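Local coordinates for LysM domain protein (Mycobacterium smegmatis, PDB 4OIT) that binds mannose as a bacterial lectin of the beta-prism II fold and forms a domain-swapped dimer, at residues R55-T60 and V65-E70; L94-Y97 and P102-S105. All blocks are in the same frame, centred on the assembly; numbering follows the deposited sequence.

Contact 1: R55-T60 and V65-E70. With BMA (beta-D-mannopyranose), chain I.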
loop_
_atom_site.group_PDB
_atom_site.type_symbol
_atom_site.label_atom_id
_atom_site.label_comp_id
_atom_site.label_asym_id
_atom_site.label_seq_id
_atom_site.Cartn_x
_atom_site.Cartn_y
_atom_site.Cartn_z
ATOM N N ARG B 55 0.572 -9.036 -1.563
ATOM C CA ARG B 55 0.398 -9.731 -2.836
ATOM C C ARG B 55 1.733 -9.994 -3.516
ATOM O O ARG B 55 2.731 -9.326 -3.241
ATOM C CB ARG B 55 -0.537 -8.956 -3.773
ATOM C CG ARG B 55 0.054 -7.695 -4.384
ATOM C CD ARG B 55 -0.909 -7.079 -5.388
ATOM N NE ARG B 55 -0.382 -5.846 -5.974
ATOM C CZ ARG B 55 -0.340 -4.666 -5.358
ATOM N NH1 ARG B 55 -0.788 -4.525 -4.112
ATOM N NH2 ARG B 55 0.162 -3.614 -5.994
ATOM N N ALA B 56 1.725 -10.981 -4.405
ATOM C CA ALA B 56 2.887 -11.341 -5.203
ATOM C C ALA B 56 2.421 -11.510 -6.640
ATOM O O ALA B 56 1.907 -12.566 -7.012
ATOM C CB ALA B 56 3.515 -12.624 -4.680
ATOM N N GLU B 57 2.586 -10.461 -7.440
ATOM C CA GLU B 57 2.031 -10.448 -8.791
ATOM C C GLU B 57 3.076 -10.616 -9.891
ATOM O O GLU B 57 4.133 -9.981 -9.876
ATOM C CB GLU B 57 1.183 -9.190 -9.028
ATOM C CG GLU B 57 1.931 -7.866 -9.087
ATOM C CD GLU B 57 0.993 -6.688 -9.309
ATOM O OE1 GLU B 57 -0.224 -6.833 -9.051
ATOM O OE2 GLU B 57 1.467 -5.614 -9.743
ATOM N N VAL B 58 2.754 -11.504 -10.828
ATOM C CA VAL B 58 3.511 -11.679 -12.057
ATOM C C VAL B 58 3.015 -10.592 -12.999
ATOM O O VAL B 58 1.906 -10.682 -13.524
ATOM C CB VAL B 58 3.265 -13.072 -12.684
ATOM C CG1 VAL B 58 4.117 -13.260 -13.931
ATOM C CG2 VAL B 58 3.553 -14.179 -11.680
ATOM N N GLN B 59 3.829 -9.560 -13.196
ATOM C CA GLN B 59 3.400 -8.363 -13.918
ATOM C C GLN B 59 3.476 -8.515 -15.435
ATOM O O GLN B 59 4.217 -9.350 -15.961
ATOM C CB GLN B 59 4.243 -7.163 -13.493
ATOM C CG GLN B 59 4.155 -6.826 -12.007
ATOM C CD GLN B 59 4.980 -5.609 -11.599
ATOM O OE1 GLN B 59 4.839 -5.114 -10.486
ATOM N NE2 GLN B 59 5.842 -5.124 -12.488
ATOM N N THR B 60 2.710 -7.675 -16.129
ATOM C CA THR B 60 2.708 -7.640 -17.597
ATOM C C THR B 60 4.026 -7.113 -18.172
ATOM O O THR B 60 4.336 -7.366 -19.339
ATOM C CB THR B 60 1.551 -6.779 -18.141
ATOM O OG1 THR B 60 1.547 -5.506 -17.485
ATOM C CG2 THR B 60 0.216 -7.469 -17.910
ATOM N N VAL B 65 6.970 -9.733 -8.594
ATOM C CA VAL B 65 7.232 -8.767 -7.530
ATOM C C VAL B 65 6.329 -8.972 -6.317
ATOM O O VAL B 65 5.113 -9.078 -6.453
ATOM C CB VAL B 65 7.001 -7.328 -8.034
ATOM C CG1 VAL B 65 7.265 -6.312 -6.932
ATOM C CG2 VAL B 65 7.875 -7.028 -9.244
ATOM N N LEU B 66 6.936 -9.006 -5.134
ATOM C CA LEU B 66 6.196 -8.974 -3.875
ATOM C C LEU B 66 5.978 -7.520 -3.474
ATOM O O LEU B 66 6.941 -6.762 -3.344
ATOM C CB LEU B 66 6.956 -9.707 -2.763
ATOM C CG LEU B 66 6.707 -11.212 -2.628
ATOM C CD1 LEU B 66 7.055 -11.960 -3.905
ATOM C CD2 LEU B 66 7.499 -11.765 -1.454
ATOM N N TYR B 67 4.718 -7.135 -3.282
ATOM C CA TYR B 67 4.376 -5.774 -2.863
ATOM C C TYR B 67 3.856 -5.754 -1.437
ATOM O O TYR B 67 3.217 -6.703 -0.987
ATOM C CB TYR B 67 3.311 -5.172 -3.779
ATOM C CG TYR B 67 3.842 -4.682 -5.101
ATOM C CD1 TYR B 67 4.453 -3.439 -5.210
ATOM C CD2 TYR B 67 3.721 -5.457 -6.245
ATOM C CE1 TYR B 67 4.936 -2.983 -6.424
ATOM C CE2 TYR B 67 4.199 -5.012 -7.462
ATOM C CZ TYR B 67 4.804 -3.776 -7.547
ATOM O OH TYR B 67 5.279 -3.332 -8.755
ATOM N N THR B 68 4.127 -4.658 -0.739
ATOM C CA THR B 68 3.609 -4.456 0.608
ATOM C C THR B 68 2.234 -3.826 0.524
ATOM O O THR B 68 1.813 -3.360 -0.537
ATOM C CB THR B 68 4.502 -3.531 1.456
ATOM O OG1 THR B 68 4.407 -2.184 0.972
ATOM C CG2 THR B 68 5.955 -3.992 1.426
ATOM N N ALA B 69 1.538 -3.817 1.653
ATOM C CA ALA B 69 0.281 -3.089 1.763
ATOM C C ALA B 69 0.589 -1.624 2.001
ATOM O O ALA B 69 1.699 -1.267 2.406
ATOM C CB ALA B 69 -0.561 -3.626 2.904
ATOM N N GLU B 70 -0.399 -0.778 1.746
ATOM C CA GLU B 70 -0.317 0.615 2.146
ATOM C C GLU B 70 -0.478 0.641 3.655
ATOM O O GLU B 70 -1.493 0.184 4.182
ATOM C CB GLU B 70 -1.403 1.443 1.466
ATOM C CG GLU B 70 -1.249 1.498 -0.046
ATOM C CD GLU B 70 -2.354 2.279 -0.725
ATOM O OE1 GLU B 70 -3.532 2.131 -0.331
ATOM O OE2 GLU B 70 -2.045 3.051 -1.662
HETATM C C1 BMA I . 10.444 -2.209 -11.651
HETATM C C2 BMA I . 9.028 -2.372 -12.224
HETATM C C3 BMA I . 8.059 -2.118 -11.079
HETATM C C4 BMA I . 8.412 -2.886 -9.805
HETATM C C5 BMA I . 9.879 -2.809 -9.361
HETATM C C6 BMA I . 10.132 -4.064 -8.535
HETATM O O1 BMA I . 11.584 -2.402 -12.541
HETATM O O2 BMA I . 8.839 -3.711 -12.759
HETATM O O3 BMA I . 6.721 -2.468 -11.477
HETATM O O4 BMA I . 7.630 -2.350 -8.720
HETATM O O5 BMA I . 10.881 -2.763 -10.392
HETATM O O6 BMA I . 11.150 -3.810 -7.564
#
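The guanidinium of R55 lies over Y67 CB and reaches one face of the Y67 ring at its rim, across a beta hairpin of the beta-prism II fold; the QxDxNxVxY mannose-binding motif of this family is carried here by Q59, D61, N63, V65 and Y67. With chi1 at 73°, R55 CG is flanked by its own N and C, and the extended chain sets guanidinium and ring planes 15° apart, R55 NH2 3.9 Å from Y67 CG. The backbone O of R55 accepts Y67 N at 3.0 Å. A56 turns to the other face of the sheet, where its CB rests on L66 CD1. E57 exchanges two backbone bonds with V65; its carboxylate, 79° from the plane of the Y67 ring, brings E57 OE2 to 3.6 Å from Y67 CE2, while OE1 takes a salt-bridged bond from R55 NE. This may help hold the guanidinium there, though the bond is weak. V65 CG1 covers the opposite face of the ring, and V65 also packs against C6 of the beta-D-mannopyranose. Past the strand end, Q59 reaches back to the pocket. Its amide is nearly coplanar with the ring, and Q59 NE2, also bonded to D61, donates to BMA O3 at 3.0 Å. At the ring edge, Y67 OH gives its hydrogen to Q59 OE1, in the carbonyl plane and 2.5 Å away, and accepts one from BMA O4 at 2.5 Å.

Contact 2: L94-Y97 and P102-S105. With MAN (alpha-D-mannopyranose), chain H.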
loop_
_atom_site.group_PDB
_atom_site.type_symbol
_atom_site.label_atom_id
_atom_site.label_comp_id
_atom_site.label_asym_id
_atom_site.label_seq_id
_atom_site.Cartn_x
_atom_site.Cartn_y
_atom_site.Cartn_z
ATOM N N LEU B 94 -8.516 23.074 12.136
ATOM C CA LEU B 94 -8.724 21.924 11.271
ATOM C C LEU B 94 -9.626 20.961 12.020
ATOM O O LEU B 94 -9.255 20.457 13.080
ATOM C CB LEU B 94 -7.397 21.247 10.923
ATOM C CG LEU B 94 -7.479 20.053 9.965
ATOM C CD1 LEU B 94 -8.220 20.399 8.680
ATOM C CD2 LEU B 94 -6.082 19.547 9.643
ATOM N N VAL B 95 -10.807 20.712 11.461
ATOM C CA VAL B 95 -11.859 19.965 12.148
ATOM C C VAL B 95 -12.399 18.845 11.266
ATOM O O VAL B 95 -12.748 19.075 10.106
ATOM C CB VAL B 95 -13.042 20.889 12.520
ATOM C CG1 VAL B 95 -14.045 20.159 13.405
ATOM C CG2 VAL B 95 -12.548 22.151 13.213
ATOM N N LEU B 96 -12.470 17.640 11.822
ATOM C CA LEU B 96 -13.188 16.542 11.186
ATOM C C LEU B 96 -14.612 16.529 11.732
ATOM O O LEU B 96 -14.835 16.235 12.912
ATOM C CB LEU B 96 -12.508 15.197 11.444
ATOM C CG LEU B 96 -13.041 14.028 10.603
ATOM C CD1 LEU B 96 -12.537 14.096 9.169
ATOM C CD2 LEU B 96 -12.644 12.704 11.227
ATOM N N TYR B 97 -15.563 16.863 10.865
ATOM C CA TYR B 97 -16.971 16.929 11.234
ATOM C C TYR B 97 -17.666 15.625 10.889
ATOM O O TYR B 97 -17.517 15.115 9.783
ATOM C CB TYR B 97 -17.663 18.079 10.500
ATOM C CG TYR B 97 -17.378 19.448 11.083
ATOM C CD1 TYR B 97 -17.907 19.825 12.314
ATOM C CD2 TYR B 97 -16.590 20.367 10.396
ATOM C CE1 TYR B 97 -17.652 21.076 12.849
ATOM C CE2 TYR B 97 -16.330 21.621 10.921
ATOM C CZ TYR B 97 -16.864 21.971 12.148
ATOM O OH TYR B 97 -16.608 23.213 12.674
ATOM N N PRO B 102 -18.490 17.498 15.712
ATOM C CA PRO B 102 -17.032 17.386 15.620
ATOM C C PRO B 102 -16.502 16.074 16.207
ATOM O O PRO B 102 -16.677 15.807 17.396
ATOM C CB PRO B 102 -16.532 18.584 16.437
ATOM C CG PRO B 102 -17.648 19.564 16.408
ATOM C CD PRO B 102 -18.911 18.763 16.340
ATOM N N ALA B 103 -15.886 15.259 15.358
ATOM C CA ALA B 103 -15.278 13.995 15.779
ATOM C C ALA B 103 -13.809 14.187 16.146
ATOM O O ALA B 103 -13.233 13.384 16.874
ATOM C CB ALA B 103 -15.411 12.959 14.679
ATOM N N TRP B 104 -13.213 15.256 15.631
ATOM C CA TRP B 104 -11.810 15.570 15.883
ATOM C C TRP B 104 -11.550 17.015 15.490
ATOM O O TRP B 104 -12.168 17.529 14.559
ATOM C CB TRP B 104 -10.903 14.635 15.077
ATOM C CG TRP B 104 -9.436 14.873 15.280
ATOM C CD1 TRP B 104 -8.654 14.370 16.278
ATOM C CD2 TRP B 104 -8.574 15.665 14.455
ATOM N NE1 TRP B 104 -7.360 14.803 16.131
ATOM C CE2 TRP B 104 -7.281 15.600 15.020
ATOM C CE3 TRP B 104 -8.768 16.426 13.297
ATOM C CZ2 TRP B 104 -6.187 16.267 14.466
ATOM C CZ3 TRP B 104 -7.679 17.090 12.746
ATOM C CH2 TRP B 104 -6.405 17.004 13.332
ATOM N N SER B 105 -10.643 17.668 16.208
ATOM C CA SER B 105 -10.249 19.034 15.887
ATOM C C SER B 105 -8.812 19.300 16.306
ATOM O O SER B 105 -8.240 18.572 17.119
ATOM C CB SER B 105 -11.182 20.044 16.558
ATOM O OG SER B 105 -11.095 19.966 17.970
HETATM C C1 MAN H . -13.949 25.712 17.771
HETATM C C2 MAN H . -14.436 26.301 16.441
HETATM C C3 MAN H . -15.515 25.460 15.771
HETATM C C4 MAN H . -15.097 24.007 15.736
HETATM C C5 MAN H . -14.784 23.525 17.139
HETATM C C6 MAN H . -14.271 22.094 17.083
HETATM O O1 MAN H . -14.863 26.010 18.811
HETATM O O2 MAN H . -13.341 26.460 15.553
HETATM O O3 MAN H . -15.752 25.925 14.458
HETATM O O4 MAN H . -16.161 23.238 15.221
HETATM O O5 MAN H . -13.757 24.306 17.724
HETATM O O6 MAN H . -13.845 21.700 18.370
#
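Backbone hydrogen bonds set the pairing of L96 with W104. L96 N donates to W104 O at 2.8 Å, and L96 O receives two donors in return: A103 N at 2.8 Å and W104 N through a longer, weak bond. Two residues, A103 and W104, thus stand opposite the single L96, a classic beta bulge. CA-H...O contacts join S105 CA to L94 O and V95 CA to W104 O.

Apolar contacts fall on two faces of the hairpin. On that of L96 and W104, the two CB atoms meet at 4.0 Å. The indole extends from a CG anti to its backbone N (chi1 -179°), which brings W104 CZ3 obliquely to L94 CG at 4.1 Å. W104 also packs on W44 of the second subunit, in keeping with the domain-swapped dimer of this beta-prism II lectin. On the face of V95, Y97, P102 and S105, V95 CG1 is centred over one face of the Y97 ring and also touches P102 CB, while P102 CG comes obliquely to Y97 CE1 at 3.9 Å. The other methyl of the valine meets the alpha-D-mannopyranose, V95 CG2 lying 4.0 Å from MAN C4.

Polar contacts to the sugar use that same face. Y97 OH accepts a bond from MAN O4 at 2.6 Å and a weak one from O3; it is also bonded to Q89, which with D91 and N93 binds the sugar as well. S105 OG makes a weak 3.3 Å bond with MAN O6.

In the fold
From the N terminus the chain first runs through strand 10-12, which pairs with strand 53-58, and the four-stranded sheet spanning 16-45. Contact 1 then closes the hairpin of strands 53-58 and 64-68 around the short turn that carries D61 and N63. Strand 72-75 follows, and the chain goes on to strand 85-88, the neighbour of strand 94-98. Contact 2 closes the last hairpin, 94-98 with 101-105. The two contacts lie in series, neither nested nor crossed, with centres about 36 Å apart. Each belongs to a separate mannose pocket, and both touch the second subunit, which continues the sheet of contact 1 beyond strand 64-68.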